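Local coordinates for protein probable 2-oxoacid ferredoxin oxidoreductase, alpha chain (Thermoplasma acidophilum, PDB 3JU3) that probably forms part of an enzyme that oxidatively decarboxylates 2-oxoacids such as 2-oxoglutarate to acyl-CoA, passing the electrons to ferredoxin, at residues F18-G22 against Y75-A79. Sequence-based numbering, arbitrary orientation.
Sequences FVTWG and YTAQA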
ATOM      1  N   PHE A  18     -12.980 -19.091   1.797  1.00 17.03           N
ATOM      2  CA  PHE A  18     -12.104 -17.946   1.563  1.00 16.75           C
ATOM      3  C   PHE A  18     -10.852 -18.110   2.427  1.00 17.62           C
ATOM      4  O   PHE A  18     -10.916 -18.697   3.503  1.00 17.77           O
ATOM      5  CB  PHE A  18     -12.807 -16.640   1.945  1.00 15.21           C
ATOM      6  CG  PHE A  18     -13.934 -16.249   1.017  1.00 16.79           C
ATOM      7  CD1 PHE A  18     -13.651 -15.766  -0.250  1.00 15.13           C
ATOM      8  CD2 PHE A  18     -15.276 -16.351   1.420  1.00 17.11           C
ATOM      9  CE1 PHE A  18     -14.690 -15.375  -1.122  1.00 18.92           C
ATOM     10  CE2 PHE A  18     -16.330 -15.976   0.535  1.00 14.53           C
ATOM     11  CZ  PHE A  18     -16.032 -15.489  -0.700  1.00 18.33           C
ATOM     12  N   VAL A  19      -9.706 -17.615   1.935  1.00 17.92           N
ATOM     13  CA  VAL A  19      -8.474 -17.542   2.734  1.00 17.78           C
ATOM     14  C   VAL A  19      -7.981 -16.113   2.622  1.00 18.56           C
ATOM     15  O   VAL A  19      -7.888 -15.575   1.503  1.00 18.70           O
ATOM     16  CB  VAL A  19      -7.385 -18.464   2.201  1.00 18.61           C
ATOM     17  CG1 VAL A  19      -6.140 -18.452   3.153  1.00 16.40           C
ATOM     18  CG2 VAL A  19      -7.894 -19.864   2.054  1.00 17.00           C
ATOM     19  N   THR A  20      -7.674 -15.490   3.759  1.00 18.14           N
ATOM     20  CA  THR A  20      -7.023 -14.213   3.733  1.00 18.39           C
ATOM     21  C   THR A  20      -6.262 -13.963   5.042  1.00 18.87           C
ATOM     22  O   THR A  20      -6.218 -14.835   5.932  1.00 18.26           O
ATOM     23  CB  THR A  20      -8.016 -13.052   3.381  1.00 19.15           C
ATOM     24  OG1 THR A  20      -7.287 -11.960   2.767  1.00 20.39           O
ATOM     25  CG2 THR A  20      -8.746 -12.539   4.641  1.00 18.95           C
ATOM     26  N   TRP A  21      -5.659 -12.788   5.125  1.00 17.58           N
ATOM     27  CA  TRP A  21      -4.884 -12.358   6.269  1.00 18.28           C
ATOM     28  C   TRP A  21      -5.035 -10.838   6.223  1.00 18.73           C
ATOM     29  O   TRP A  21      -5.459 -10.263   5.222  1.00 18.59           O
ATOM     30  CB  TRP A  21      -3.405 -12.774   6.122  1.00 17.53           C
ATOM     31  CG  TRP A  21      -2.740 -12.119   4.922  1.00 19.06           C
ATOM     32  CD1 TRP A  21      -2.862 -12.481   3.598  1.00 20.30           C
ATOM     33  CD2 TRP A  21      -1.941 -10.941   4.934  1.00 15.86           C
ATOM     34  NE1 TRP A  21      -2.150 -11.615   2.807  1.00 17.87           N
ATOM     35  CE2 TRP A  21      -1.575 -10.666   3.607  1.00 17.25           C
ATOM     36  CE3 TRP A  21      -1.469 -10.104   5.956  1.00 18.91           C
ATOM     37  CZ2 TRP A  21      -0.754  -9.593   3.266  1.00 15.10           C
ATOM     38  CZ3 TRP A  21      -0.656  -9.039   5.616  1.00 18.81           C
ATOM     39  CH2 TRP A  21      -0.328  -8.777   4.272  1.00 15.78           C
ATOM     40  N   GLY A  22      -4.661 -10.180   7.298  1.00 19.22           N
ATOM     41  CA  GLY A  22      -4.581  -8.729   7.262  1.00 19.70           C
ATOM     42  C   GLY A  22      -5.889  -8.038   7.002  1.00 20.41           C
ATOM     43  O   GLY A  22      -6.918  -8.414   7.551  1.00 20.52           O
ATOM     44  N   TYR A  75       3.079  -4.765   4.067  1.00 21.35           N
ATOM     45  CA  TYR A  75       3.266  -6.024   3.343  1.00 22.51           C
ATOM     46  C   TYR A  75       2.065  -6.219   2.440  1.00 22.76           C
ATOM     47  O   TYR A  75       0.949  -5.853   2.816  1.00 22.12           O
ATOM     48  CB  TYR A  75       3.505  -7.194   4.329  1.00 22.53           C
ATOM     49  CG  TYR A  75       3.983  -8.482   3.697  1.00 24.18           C
ATOM     50  CD1 TYR A  75       5.311  -8.640   3.250  1.00 27.21           C
ATOM     51  CD2 TYR A  75       3.105  -9.550   3.537  1.00 26.79           C
ATOM     52  CE1 TYR A  75       5.740  -9.839   2.652  1.00 26.46           C
ATOM     53  CE2 TYR A  75       3.519 -10.735   2.938  1.00 28.46           C
ATOM     54  CZ  TYR A  75       4.831 -10.872   2.497  1.00 28.26           C
ATOM     55  OH  TYR A  75       5.193 -12.080   1.936  1.00 30.82           O
ATOM     56  N   THR A  76       2.310  -6.705   1.222  1.00 23.65           N
ATOM     57  CA  THR A  76       1.220  -7.088   0.280  1.00 24.03           C
ATOM     58  C   THR A  76       1.454  -8.526  -0.190  1.00 25.19           C
ATOM     59  O   THR A  76       2.573  -8.861  -0.556  1.00 25.51           O
ATOM     60  CB  THR A  76       1.154  -6.156  -0.958  1.00 23.82           C
ATOM     61  OG1 THR A  76       0.967  -4.802  -0.549  1.00 23.65           O
ATOM     62  CG2 THR A  76      -0.018  -6.528  -1.860  1.00 23.28           C
ATOM     63  N   ALA A  77       0.422  -9.380  -0.167  1.00 26.54           N
ATOM     64  CA  ALA A  77       0.601 -10.781  -0.591  1.00 25.96           C
ATOM     65  C   ALA A  77      -0.747 -11.489  -0.775  1.00 25.59           C
ATOM     66  O   ALA A  77      -1.794 -11.080  -0.175  1.00 25.31           O
ATOM     67  CB  ALA A  77       1.431 -11.561   0.403  1.00 26.99           C
ATOM     68  N   GLN A  78      -0.669 -12.500  -1.631  1.00 22.06           N
ATOM     69  CA  GLN A  78      -1.623 -13.564  -1.778  1.00 19.88           C
ATOM     70  C   GLN A  78      -1.115 -14.628  -0.814  1.00 18.89           C
ATOM     71  O   GLN A  78       0.037 -15.055  -0.938  1.00 18.79           O
ATOM     72  CB  GLN A  78      -1.547 -14.091  -3.236  1.00 20.03           C
ATOM     73  CG  GLN A  78      -1.966 -13.061  -4.290  1.00 18.82           C
ATOM     74  CD  GLN A  78      -1.584 -13.417  -5.735  1.00 21.63           C
ATOM     75  OE1 GLN A  78      -1.642 -14.575  -6.157  1.00 20.78           O
ATOM     76  NE2 GLN A  78      -1.215 -12.401  -6.503  1.00 21.36           N
ATOM     77  N   ALA A  79      -1.934 -15.040   0.159  1.00 16.75           N
ATOM     78  CA  ALA A  79      -1.546 -16.135   1.044  1.00 15.33           C
ATOM     79  C   ALA A  79      -1.267 -17.451   0.305  1.00 15.33           C
ATOM     80  O   ALA A  79      -0.715 -18.363   0.913  1.00 14.14           O
ATOM     81  CB  ALA A  79      -2.557 -16.357   2.157  1.00 14.81           C
TER
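At the apolar centre sits the indole of W21, reaching from strand 16-21 across to the 75-79 segment. A79 CB lies 4.1 Å from W21 CD1 and 4.3 Å from V19 CG1, so one methyl serves both inward-pointing residues. Further along, A77 CB approaches W21 CZ2 at 4.1 Å, and Y75 CD2 meets W21 CH2 at 3.6 Å; the two aromatic planes sit obliquely, at 59°. At the polar edge, W21 NE1 donates a nearly straight hydrogen bond to A77 O (3.1 Å, 160°). The strand axes run roughly antiparallel but 9.6 Å apart, too far for backbone pairing. Each strand instead pairs, in parallel, with a strand of the second subunit, so the sheet runs on across the interface, and F50 of that subunit meets the W21 ring edge-to-face. Both segments belong to the alpha chain's core domain II. The indole is buried with its N-H satisfied, and side chains plus one side-chain-to-backbone hydrogen bond, not strand pairing, link the two strands within the chain.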